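Local atomic coordinates of protein Pcdhgb2 (Mus musculus, PDB entry 5SZR), a protein that probably acts as a calcium-dependent cell-adhesion protein and may take part in establishing and maintaining specific neuronal connections in the brain. Residues Q296-D299 / P303-S306; Q236-D241 / I250-I255; R281-D284 / S290-L293; A356-A359 / N364-L367. All blocks are in the same frame, centred on the assembly; numbering follows the deposited sequence.

Interaction 1: Q296-D299 / P303-S306; sequences QARD and PTLS. With CA (calcium ion), chain O; NAG (2-acetamido-2-deoxy-beta-D-glucopyranose), chain E.
One carboxylate, that of D299, serves a calcium ion with one oxygen and the backbone of L305 with the other. OD2 binds the metal at 2.6 Å, while OD1 accepts the amide N-H of L305 at 2.9 Å, a nearly straight bond that arrives from above the carboxylate plane, 46° out of it. The backbone returns the favour: D299 N donates to L305 O at 2.9 Å, so the two residues are joined by a reciprocal pair of bonds. A chi1 of 67°, which sets CG between the backbone N and the carbonyl carbon, swings the acid back over the returning chain. OD1 also takes the N-H of G301, so two donors as well as the ion fix the carboxylate's rotation. One step along, R298 and S306 form an antiparallel non-hydrogen-bonded pair, and S306 CA brings its hydrogen to A297 O at 3.0 Å. The extended arm of R298 lays a face of its guanidinium against T304 OG1, a contact without hydrogen-bond geometry. At the outer end, S306 OG accepts a weak bond from N2 of a glycan N-acetylglucosamine. N209, N211, D241, D243 and N247 complete the calcium shell, an arrangement characteristic of the linker between successive cadherin repeats.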
loop_
_atom_site.group_PDB
_atom_site.type_symbol
_atom_site.label_atom_id
_atom_site.label_comp_id
_atom_site.label_asym_id
_atom_site.label_seq_id
_atom_site.Cartn_x
_atom_site.Cartn_y
_atom_site.Cartn_z
ATOM N N GLN A 296 -11.028 9.555 15.430
ATOM C CA GLN A 296 -10.408 10.050 14.210
ATOM C C GLN A 296 -9.026 9.439 14.044
ATOM O O GLN A 296 -8.254 9.369 15.007
ATOM C CB GLN A 296 -10.303 11.577 14.210
ATOM C CG GLN A 296 -9.518 12.119 13.022
ATOM C CD GLN A 296 -9.437 13.629 13.006
ATOM O OE1 GLN A 296 -10.290 14.299 12.426
ATOM N NE2 GLN A 296 -8.404 14.177 13.639
ATOM N N ALA A 297 -8.725 8.993 12.826
ATOM C CA ALA A 297 -7.390 8.558 12.437
ATOM C C ALA A 297 -6.777 9.615 11.533
ATOM O O ALA A 297 -7.403 10.040 10.558
ATOM C CB ALA A 297 -7.426 7.211 11.714
ATOM N N ARG A 298 -5.553 10.022 11.848
ATOM C CA ARG A 298 -4.891 11.134 11.185
ATOM C C ARG A 298 -3.479 10.714 10.801
ATOM O O ARG A 298 -2.774 10.109 11.615
ATOM C CB ARG A 298 -4.860 12.348 12.117
ATOM C CG ARG A 298 -4.411 13.639 11.488
ATOM C CD ARG A 298 -4.413 14.742 12.527
ATOM N NE ARG A 298 -4.428 16.058 11.902
ATOM C CZ ARG A 298 -5.525 16.646 11.437
ATOM N NH1 ARG A 298 -5.449 17.847 10.877
ATOM N NH2 ARG A 298 -6.698 16.031 11.528
ATOM N N ASP A 299 -3.067 11.018 9.569
ATOM C CA ASP A 299 -1.683 10.745 9.209
ATOM C C ASP A 299 -0.816 11.966 9.516
ATOM O O ASP A 299 -1.311 13.036 9.876
ATOM C CB ASP A 299 -1.554 10.303 7.740
ATOM C CG ASP A 299 -1.885 11.404 6.726
ATOM O OD1 ASP A 299 -1.646 12.603 6.982
ATOM O OD2 ASP A 299 -2.375 11.052 5.638
ATOM N N PRO A 303 -0.202 18.271 3.359
ATOM C CA PRO A 303 -1.027 18.409 4.564
ATOM C C PRO A 303 -1.514 17.055 5.081
ATOM O O PRO A 303 -1.373 16.052 4.381
ATOM C CB PRO A 303 -2.195 19.269 4.084
ATOM C CG PRO A 303 -2.349 18.896 2.652
ATOM C CD PRO A 303 -0.963 18.587 2.137
ATOM N N THR A 304 -2.065 17.032 6.290
ATOM C CA THR A 304 -2.525 15.787 6.884
ATOM C C THR A 304 -3.835 15.332 6.257
ATOM O O THR A 304 -4.636 16.138 5.775
ATOM C CB THR A 304 -2.725 15.936 8.392
ATOM O OG1 THR A 304 -3.720 16.937 8.639
ATOM C CG2 THR A 304 -1.426 16.333 9.076
ATOM N N LEU A 305 -4.048 14.023 6.281
ATOM C CA LEU A 305 -5.303 13.414 5.879
ATOM C C LEU A 305 -5.866 12.619 7.050
ATOM O O LEU A 305 -5.126 12.176 7.935
ATOM C CB LEU A 305 -5.106 12.519 4.653
ATOM C CG LEU A 305 -4.717 13.312 3.404
ATOM C CD1 LEU A 305 -4.285 12.384 2.287
ATOM C CD2 LEU A 305 -5.883 14.181 2.961
ATOM N N SER A 306 -7.187 12.452 7.058
ATOM C CA SER A 306 -7.845 11.902 8.231
ATOM C C SER A 306 -9.126 11.184 7.838
ATOM O O SER A 306 -9.684 11.404 6.760
ATOM C CB SER A 306 -8.163 12.995 9.249
ATOM O OG SER A 306 -9.197 13.831 8.762
HETATM CA CA CA O . -1.481 9.163 4.049
HETATM C C1 NAG E . -13.577 14.283 10.824
HETATM C C2 NAG E . -13.152 15.135 9.639
HETATM C C3 NAG E . -12.246 16.264 10.127
HETATM C C4 NAG E . -12.917 17.035 11.261
HETATM C C5 NAG E . -13.435 16.076 12.338
HETATM C C6 NAG E . -14.267 16.742 13.409
HETATM C C7 NAG E . -13.121 13.835 7.560
HETATM C C8 NAG E . -12.287 13.033 6.610
HETATM N N2 NAG E . -12.484 14.336 8.624
HETATM O O3 NAG E . -11.924 17.135 9.048
HETATM O O4 NAG E . -11.984 17.933 11.853
HETATM O O5 NAG E . -14.272 15.076 11.744
HETATM O O6 NAG E . -14.133 18.156 13.376
HETATM O O7 NAG E . -14.318 14.025 7.372
#

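Interaction 2: Q236-D241 / I250-I255; sequences QVSASD and ISYSII. With CA (calcium ion), chain O; MAN (alpha-D-mannopyranose), chain Y; MAN (alpha-D-mannopyranose), chain T; NAG (2-acetamido-2-deoxy-beta-D-glucopyranose), chain E.
Y252 reaches across the interior of a cadherin beta sandwich to hold the strand facing it: its OH accepts the backbone N-H of A239 at 2.9 Å, a nearly straight bond met at the ring edge. The ring then packs against small apolar groups, with V237 CG2 at 3.9 Å from Y252 CD1 and A239 CB at 4.1 Å from Y252 CE1. V237 O lies over one face, and I250 CG2, from the tyrosine's own strand, covers the opposite one. A phenylalanine in its place would probably leave the buried A239 N-H without its acceptor and weaken the tie between the two sheets. Farther along, I250 CD1 lies 3.7 Å from D241 CB, below the acid's metal-binding end. With CG anti to the backbone N (chi1 -168°), D241 extends toward the calcium ion, gripping it with both OD1, at 2.6 Å, and OD2; D299 is among the other ligands. Beyond the ring, A297 packs on A239 and I250, and F215 on V237, A239 and Y252. On the outer side of the strand, S238 turns away from the tyrosine and carries an O-linked mannose, whose C1 is bonded to S238 OG at 1.4 Å.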
loop_
_atom_site.group_PDB
_atom_site.type_symbol
_atom_site.label_atom_id
_atom_site.label_comp_id
_atom_site.label_asym_id
_atom_site.label_seq_id
_atom_site.Cartn_x
_atom_site.Cartn_y
_atom_site.Cartn_z
ATOM N N GLN A 236 -10.052 -1.733 20.434
ATOM C CA GLN A 236 -8.887 -1.227 19.712
ATOM C C GLN A 236 -9.287 -0.910 18.279
ATOM O O GLN A 236 -9.592 -1.821 17.503
ATOM C CB GLN A 236 -7.735 -2.231 19.734
ATOM C CG GLN A 236 -6.473 -1.707 19.070
ATOM C CD GLN A 236 -5.270 -2.601 19.304
ATOM O OE1 GLN A 236 -5.404 -3.745 19.750
ATOM N NE2 GLN A 236 -4.083 -2.080 19.008
ATOM N N VAL A 237 -9.282 0.374 17.933
ATOM C CA VAL A 237 -9.508 0.797 16.557
ATOM C C VAL A 237 -8.196 0.701 15.791
ATOM O O VAL A 237 -7.107 0.807 16.365
ATOM C CB VAL A 237 -10.088 2.225 16.506
ATOM C CG1 VAL A 237 -11.411 2.291 17.255
ATOM C CG2 VAL A 237 -9.093 3.231 17.069
ATOM N N SER A 238 -8.299 0.482 14.481
ATOM C CA SER A 238 -7.127 0.389 13.619
ATOM C C SER A 238 -7.481 0.945 12.249
ATOM O O SER A 238 -8.534 0.616 11.696
ATOM C CB SER A 238 -6.633 -1.059 13.495
ATOM O OG SER A 238 -5.490 -1.142 12.657
ATOM N N ALA A 239 -6.605 1.793 11.716
ATOM C CA ALA A 239 -6.737 2.311 10.364
ATOM C C ALA A 239 -5.451 2.046 9.593
ATOM O O ALA A 239 -4.366 1.955 10.176
ATOM C CB ALA A 239 -7.057 3.811 10.357
ATOM N N SER A 240 -5.583 1.913 8.277
ATOM C CA SER A 240 -4.456 1.658 7.393
ATOM C C SER A 240 -4.231 2.851 6.471
ATOM O O SER A 240 -5.131 3.659 6.231
ATOM C CB SER A 240 -4.681 0.389 6.566
ATOM O OG SER A 240 -5.881 0.483 5.819
ATOM N N ASP A 241 -3.009 2.948 5.956
ATOM C CA ASP A 241 -2.598 4.065 5.115
ATOM C C ASP A 241 -1.438 3.619 4.231
ATOM O O ASP A 241 -0.335 3.375 4.736
ATOM C CB ASP A 241 -2.207 5.262 5.989
ATOM C CG ASP A 241 -2.050 6.554 5.196
ATOM O OD1 ASP A 241 -1.332 6.562 4.179
ATOM O OD2 ASP A 241 -2.642 7.574 5.606
ATOM N N ILE A 250 0.008 6.826 11.601
ATOM C CA ILE A 250 -1.350 7.104 12.068
ATOM C C ILE A 250 -1.332 7.526 13.531
ATOM O O ILE A 250 -0.609 6.949 14.354
ATOM C CB ILE A 250 -2.266 5.880 11.880
ATOM C CG1 ILE A 250 -2.194 5.370 10.441
ATOM C CG2 ILE A 250 -3.700 6.232 12.238
ATOM C CD1 ILE A 250 -2.670 6.371 9.437
ATOM N N SER A 251 -2.143 8.530 13.859
ATOM C CA SER A 251 -2.447 8.890 15.238
ATOM C C SER A 251 -3.956 8.859 15.432
ATOM O O SER A 251 -4.703 9.395 14.607
ATOM C CB SER A 251 -1.891 10.270 15.589
ATOM O OG SER A 251 -0.479 10.230 15.691
ATOM N N TYR A 252 -4.398 8.221 16.512
ATOM C CA TYR A 252 -5.813 8.121 16.852
ATOM C C TYR A 252 -6.167 9.104 17.959
ATOM O O TYR A 252 -5.352 9.396 18.839
ATOM C CB TYR A 252 -6.176 6.702 17.293
ATOM C CG TYR A 252 -5.749 5.646 16.303
ATOM C CD1 TYR A 252 -6.504 5.389 15.165
ATOM C CD2 TYR A 252 -4.582 4.921 16.495
ATOM C CE1 TYR A 252 -6.113 4.433 14.250
ATOM C CE2 TYR A 252 -4.183 3.959 15.593
ATOM C CZ TYR A 252 -4.949 3.719 14.467
ATOM O OH TYR A 252 -4.551 2.755 13.567
ATOM N N SER A 253 -7.401 9.607 17.909
ATOM C CA SER A 253 -7.891 10.544 18.911
ATOM C C SER A 253 -9.411 10.443 18.993
ATOM O O SER A 253 -10.061 9.817 18.150
ATOM C CB SER A 253 -7.456 11.980 18.594
ATOM O OG SER A 253 -8.093 12.461 17.420
ATOM N N ILE A 254 -9.971 11.075 20.023
ATOM C CA ILE A 254 -11.414 11.145 20.230
ATOM C C ILE A 254 -11.840 12.592 20.031
ATOM O O ILE A 254 -11.334 13.491 20.714
ATOM C CB ILE A 254 -11.822 10.650 21.627
ATOM C CG1 ILE A 254 -11.521 9.161 21.792
ATOM C CG2 ILE A 254 -13.294 10.927 21.879
ATOM C CD1 ILE A 254 -11.929 8.616 23.152
ATOM N N ILE A 255 -12.785 12.817 19.125
ATOM C CA ILE A 255 -13.165 14.171 18.748
ATOM C C ILE A 255 -14.598 14.535 19.126
ATOM O O ILE A 255 -14.903 15.732 19.223
ATOM C CB ILE A 255 -12.944 14.401 17.242
ATOM C CG1 ILE A 255 -13.769 13.400 16.441
ATOM C CG2 ILE A 255 -11.468 14.291 16.906
ATOM C CD1 ILE A 255 -13.697 13.608 14.957
HETATM CA CA CA O . -1.481 9.163 4.049
HETATM C C1 MAN Y . -5.066 -2.518 12.528
HETATM C C2 MAN Y . -3.587 -2.316 12.893
HETATM C C3 MAN Y . -2.897 -1.453 11.836
HETATM C C4 MAN Y . -3.148 -1.977 10.415
HETATM C C5 MAN Y . -4.645 -2.218 10.156
HETATM C C6 MAN Y . -4.884 -2.940 8.839
HETATM O O2 MAN Y . -2.871 -3.559 12.893
HETATM O O3 MAN Y . -1.492 -1.363 12.066
HETATM O O4 MAN Y . -2.677 -1.018 9.481
HETATM O O5 MAN Y . -5.222 -3.029 11.217
HETATM O O6 MAN Y . -6.279 -2.928 8.559
HETATM C C1 MAN T . -6.808 -3.504 25.270
HETATM C C2 MAN T . -7.230 -3.597 23.795
HETATM C C3 MAN T . -8.555 -4.344 23.683
HETATM C C4 MAN T . -8.504 -5.696 24.425
HETATM C C5 MAN T . -8.043 -5.494 25.872
HETATM C C6 MAN T . -7.811 -6.788 26.623
HETATM O O2 MAN T . -6.284 -4.353 23.029
HETATM O O3 MAN T . -8.932 -4.537 22.320
HETATM O O4 MAN T . -9.792 -6.281 24.442
HETATM O O5 MAN T . -6.794 -4.753 25.901
HETATM O O6 MAN T . -7.308 -6.445 27.917
HETATM C C1 NAG E . -13.577 14.283 10.824
HETATM C C2 NAG E . -13.152 15.135 9.639
HETATM C C3 NAG E . -12.246 16.264 10.127
HETATM C C4 NAG E . -12.917 17.035 11.261
HETATM C C5 NAG E . -13.435 16.076 12.338
HETATM C C6 NAG E . -14.267 16.742 13.409
HETATM C C7 NAG E . -13.121 13.835 7.560
HETATM C C8 NAG E . -12.287 13.033 6.610
HETATM N N2 NAG E . -12.484 14.336 8.624
HETATM O O3 NAG E . -11.924 17.135 9.048
HETATM O O4 NAG E . -11.984 17.933 11.853
HETATM O O5 NAG E . -14.272 15.076 11.744
HETATM O O6 NAG E . -14.133 18.156 13.376
HETATM O O7 NAG E . -14.318 14.025 7.372
#

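Interaction 3: R281-D284 / S290-L293; sequences RAFD and SFQL. With CA (calcium ion), chain P.
F283 and F291 meet as an offset edge-to-face pair, the edge of F291 directed at the face of F283, with ring centroids 5.5 Å apart and planes at 68°. Their side chains cross at about a right angle, and each is brought there by a different first torsion. F283 has CG anti to its carbonyl carbon (chi1 -63°), which sends the ring inward from the loop. F291, on strand 290-299, instead places CG between its backbone N and carbonyl carbon (chi1 58°), and the ring stands up from the strand to meet it. The touch itself is narrow: CZ of F283 lies 3.8 Å from CZ of F291 and 3.9 Å from CE2 of F291, the latter over the rim of the F283 face. The opposite face of F283 is covered by the carbonyl oxygen of R281. Around the pair, V315 and F267 pack on F283, and V313 and V268 on F291, all within the hydrophobic core of one cadherin domain. Next to F283, D284 binds a calcium ion through OD1. With no hydrogen bond across it, the contact probably rests on dispersion and the edge-to-face electrostatics of the rings, which ties a calcium-binding loop to the core.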
loop_
_atom_site.group_PDB
_atom_site.type_symbol
_atom_site.label_atom_id
_atom_site.label_comp_id
_atom_site.label_asym_id
_atom_site.label_seq_id
_atom_site.Cartn_x
_atom_site.Cartn_y
_atom_site.Cartn_z
ATOM N N ARG A 281 -13.341 4.991 33.798
ATOM C CA ARG A 281 -14.070 4.891 35.052
ATOM C C ARG A 281 -14.845 3.584 35.074
ATOM O O ARG A 281 -15.044 2.941 34.041
ATOM C CB ARG A 281 -15.032 6.066 35.240
ATOM C CG ARG A 281 -16.169 6.081 34.228
ATOM C CD ARG A 281 -17.360 6.880 34.732
ATOM N NE ARG A 281 -17.013 8.268 35.023
ATOM C CZ ARG A 281 -17.904 9.215 35.292
ATOM N NH1 ARG A 281 -17.504 10.453 35.544
ATOM N NH2 ARG A 281 -19.198 8.924 35.306
ATOM N N ALA A 282 -15.292 3.204 36.267
ATOM C CA ALA A 282 -16.180 2.059 36.414
ATOM C C ALA A 282 -17.571 2.433 35.920
ATOM O O ALA A 282 -18.210 3.336 36.471
ATOM C CB ALA A 282 -16.232 1.608 37.872
ATOM N N PHE A 283 -18.035 1.759 34.871
ATOM C CA PHE A 283 -19.364 2.034 34.348
ATOM C C PHE A 283 -20.434 1.435 35.260
ATOM O O PHE A 283 -20.233 0.395 35.891
ATOM C CB PHE A 283 -19.505 1.484 32.931
ATOM C CG PHE A 283 -18.573 2.122 31.933
ATOM C CD1 PHE A 283 -18.061 1.385 30.878
ATOM C CD2 PHE A 283 -18.221 3.456 32.042
ATOM C CE1 PHE A 283 -17.202 1.968 29.950
ATOM C CE2 PHE A 283 -17.364 4.045 31.115
ATOM C CZ PHE A 283 -16.856 3.299 30.070
ATOM N N ASP A 284 -21.580 2.111 35.326
ATOM C CA ASP A 284 -22.722 1.687 36.134
ATOM C C ASP A 284 -23.930 1.602 35.212
ATOM O O ASP A 284 -24.475 2.634 34.802
ATOM C CB ASP A 284 -22.957 2.662 37.292
ATOM C CG ASP A 284 -24.172 2.310 38.136
ATOM O OD1 ASP A 284 -24.686 1.175 38.047
ATOM O OD2 ASP A 284 -24.609 3.181 38.921
ATOM N N SER A 290 -25.646 3.240 27.595
ATOM C CA SER A 290 -24.970 3.339 26.310
ATOM C C SER A 290 -24.509 4.774 26.086
ATOM O O SER A 290 -25.133 5.722 26.570
ATOM C CB SER A 290 -25.897 2.891 25.175
ATOM O OG SER A 290 -25.233 2.920 23.929
ATOM N N PHE A 291 -23.412 4.923 25.341
ATOM C CA PHE A 291 -22.975 6.240 24.897
ATOM C C PHE A 291 -22.271 6.119 23.553
ATOM O O PHE A 291 -21.766 5.055 23.181
ATOM C CB PHE A 291 -22.070 6.933 25.930
ATOM C CG PHE A 291 -20.831 6.164 26.285
ATOM C CD1 PHE A 291 -19.635 6.417 25.638
ATOM C CD2 PHE A 291 -20.855 5.209 27.287
ATOM C CE1 PHE A 291 -18.487 5.714 25.970
ATOM C CE2 PHE A 291 -19.714 4.505 27.628
ATOM C CZ PHE A 291 -18.529 4.758 26.971
ATOM N N GLN A 292 -22.249 7.230 22.824
ATOM C CA GLN A 292 -21.703 7.276 21.477
ATOM C C GLN A 292 -20.410 8.079 21.445
ATOM O O GLN A 292 -20.198 8.992 22.247
ATOM C CB GLN A 292 -22.715 7.872 20.499
ATOM C CG GLN A 292 -23.320 6.840 19.567
ATOM C CD GLN A 292 -24.550 7.348 18.843
ATOM O OE1 GLN A 292 -25.293 8.186 19.360
ATOM N NE2 GLN A 292 -24.778 6.835 17.639
ATOM N N LEU A 293 -19.560 7.737 20.482
ATOM C CA LEU A 293 -18.187 8.212 20.440
ATOM C C LEU A 293 -17.752 8.315 18.985
ATOM O O LEU A 293 -18.062 7.433 18.180
ATOM C CB LEU A 293 -17.278 7.246 21.208
ATOM C CG LEU A 293 -15.931 7.716 21.739
ATOM C CD1 LEU A 293 -16.147 8.766 22.814
ATOM C CD2 LEU A 293 -15.157 6.523 22.283
HETATM CA CA CA P . -24.627 -1.012 38.928
HETATM O O HOH W 1 -25.813 -0.425 41.158
HETATM O O HOH W 2 -22.513 -0.068 39.558
#

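Interaction 4: A356-A359 / N364-L367; sequences AVDA and NAWL. With CA (calcium ion), chain R.
With CG anti to the backbone N (chi1 -163°), D358 stretches its carboxylate toward residues 364-367, while L367, whose CG lies anti to the carbonyl carbon (chi1 -57°), sends its two methyls back toward D358 and A356. The polar partners meet at a calcium ion. D358 grips it with both oxygens, OD1 at 2.5 Å and OD2 at 2.6 Å, and the carbonyl oxygen of N364 adds a third ligand at 2.3 Å. N364 O lies 3.4 Å from either carboxylate oxygen of D358, and the shared cation probably compensates the closeness of these electron-rich oxygens. This is the interdomain calcium site of a cadherin linker, completed by N319, N321, D360 and D411. Below the ion the contact turns apolar. CB of D358 rests 3.7 Å from CB of A365, and CD2 of L367 lies at the same distance from D358 OD2, flanking the carboxylate. CD1 of L367 lies 3.8 Å from A356 CB; the L367 side chain also packs on V409 and P323. An alanine at L367 would remove both methyls, which would probably open a gap over A356 and beside the D358 carboxylate. N364 ND2 donates to D317, whose carboxylate belongs to a neighbouring calcium site.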
loop_
_atom_site.group_PDB
_atom_site.type_symbol
_atom_site.label_atom_id
_atom_site.label_comp_id
_atom_site.label_asym_id
_atom_site.label_seq_id
_atom_site.Cartn_x
_atom_site.Cartn_y
_atom_site.Cartn_z
ATOM N N ALA A 356 -41.843 -6.766 45.781
ATOM C CA ALA A 356 -40.407 -6.526 45.756
ATOM C C ALA A 356 -40.008 -5.893 44.432
ATOM O O ALA A 356 -40.708 -6.023 43.423
ATOM C CB ALA A 356 -39.610 -7.816 45.973
ATOM N N VAL A 357 -38.866 -5.200 44.451
ATOM C CA VAL A 357 -38.289 -4.571 43.270
ATOM C C VAL A 357 -36.818 -4.960 43.175
ATOM O O VAL A 357 -36.236 -5.520 44.104
ATOM C CB VAL A 357 -38.435 -3.035 43.286
ATOM C CG1 VAL A 357 -39.890 -2.633 43.126
ATOM C CG2 VAL A 357 -37.848 -2.460 44.569
ATOM N N ASP A 358 -36.217 -4.636 42.030
ATOM C CA ASP A 358 -34.826 -4.985 41.749
ATOM C C ASP A 358 -34.268 -3.962 40.772
ATOM O O ASP A 358 -34.836 -3.764 39.694
ATOM C CB ASP A 358 -34.727 -6.403 41.175
ATOM C CG ASP A 358 -33.324 -6.969 41.239
ATOM O OD1 ASP A 358 -32.394 -6.345 40.689
ATOM O OD2 ASP A 358 -33.146 -8.046 41.841
ATOM N N ALA A 359 -33.159 -3.318 41.144
ATOM C CA ALA A 359 -32.613 -2.217 40.357
ATOM C C ALA A 359 -31.987 -2.661 39.039
ATOM O O ALA A 359 -31.696 -1.805 38.193
ATOM C CB ALA A 359 -31.574 -1.449 41.179
ATOM N N ASN A 364 -31.461 -10.436 35.581
ATOM C CA ASN A 364 -30.914 -9.964 36.848
ATOM C C ASN A 364 -31.979 -9.311 37.724
ATOM O O ASN A 364 -31.769 -9.163 38.933
ATOM C CB ASN A 364 -29.762 -8.985 36.595
ATOM C CG ASN A 364 -28.536 -9.656 35.992
ATOM O OD1 ASN A 364 -28.191 -10.782 36.345
ATOM N ND2 ASN A 364 -27.867 -8.956 35.077
ATOM N N ALA A 365 -33.127 -8.933 37.148
ATOM C CA ALA A 365 -34.209 -8.332 37.923
ATOM C C ALA A 365 -35.535 -9.066 37.741
ATOM O O ALA A 365 -36.589 -8.510 38.067
ATOM C CB ALA A 365 -34.376 -6.853 37.561
ATOM N N TRP A 366 -35.514 -10.297 37.227
ATOM C CA TRP A 366 -36.727 -11.097 37.075
ATOM C C TRP A 366 -36.974 -11.847 38.382
ATOM O O TRP A 366 -36.272 -12.815 38.696
ATOM C CB TRP A 366 -36.605 -12.062 35.900
ATOM C CG TRP A 366 -37.921 -12.638 35.457
ATOM C CD1 TRP A 366 -39.167 -12.246 35.866
ATOM C CD2 TRP A 366 -38.123 -13.714 34.534
ATOM N NE1 TRP A 366 -40.129 -13.008 35.245
ATOM C CE2 TRP A 366 -39.514 -13.915 34.422
ATOM C CE3 TRP A 366 -37.263 -14.528 33.792
ATOM C CZ2 TRP A 366 -40.063 -14.895 33.599
ATOM C CZ3 TRP A 366 -37.812 -15.498 32.966
ATOM C CH2 TRP A 366 -39.200 -15.671 32.876
ATOM N N LEU A 367 -37.968 -11.410 39.141
ATOM C CA LEU A 367 -38.139 -11.902 40.499
ATOM C C LEU A 367 -39.031 -13.134 40.539
ATOM O O LEU A 367 -39.990 -13.256 39.772
ATOM C CB LEU A 367 -38.710 -10.804 41.395
ATOM C CG LEU A 367 -37.826 -9.559 41.381
ATOM C CD1 LEU A 367 -38.247 -8.590 42.468
ATOM C CD2 LEU A 367 -36.348 -9.938 41.514
HETATM CA CA CA R . -30.714 -8.234 40.808
#

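In this fragment, extracellular cadherin domains 3 to 6 of a longer protein, interactions 1, 2 and 3 fall within one domain and interaction 4 in the next; along the chain the order is 2, 3, 1, 4. Interactions 1 and 2, centres about 9 Å apart, use the neighbouring strands 290-299 and 250-257 and share a calcium ion. Backbone bonds join them, with R298 O 2.8 Å from S251 N. Interaction 3 uses the beginning of strand 290-299, its centre about 26 Å from that of interaction 1, and touches interaction 2 where I254 packs on L293. Interaction 4 lies about 23 Å, centre to centre, from interaction 3. Calcium sites thus flank the domain, as expected of a chain stiffened at its linkers.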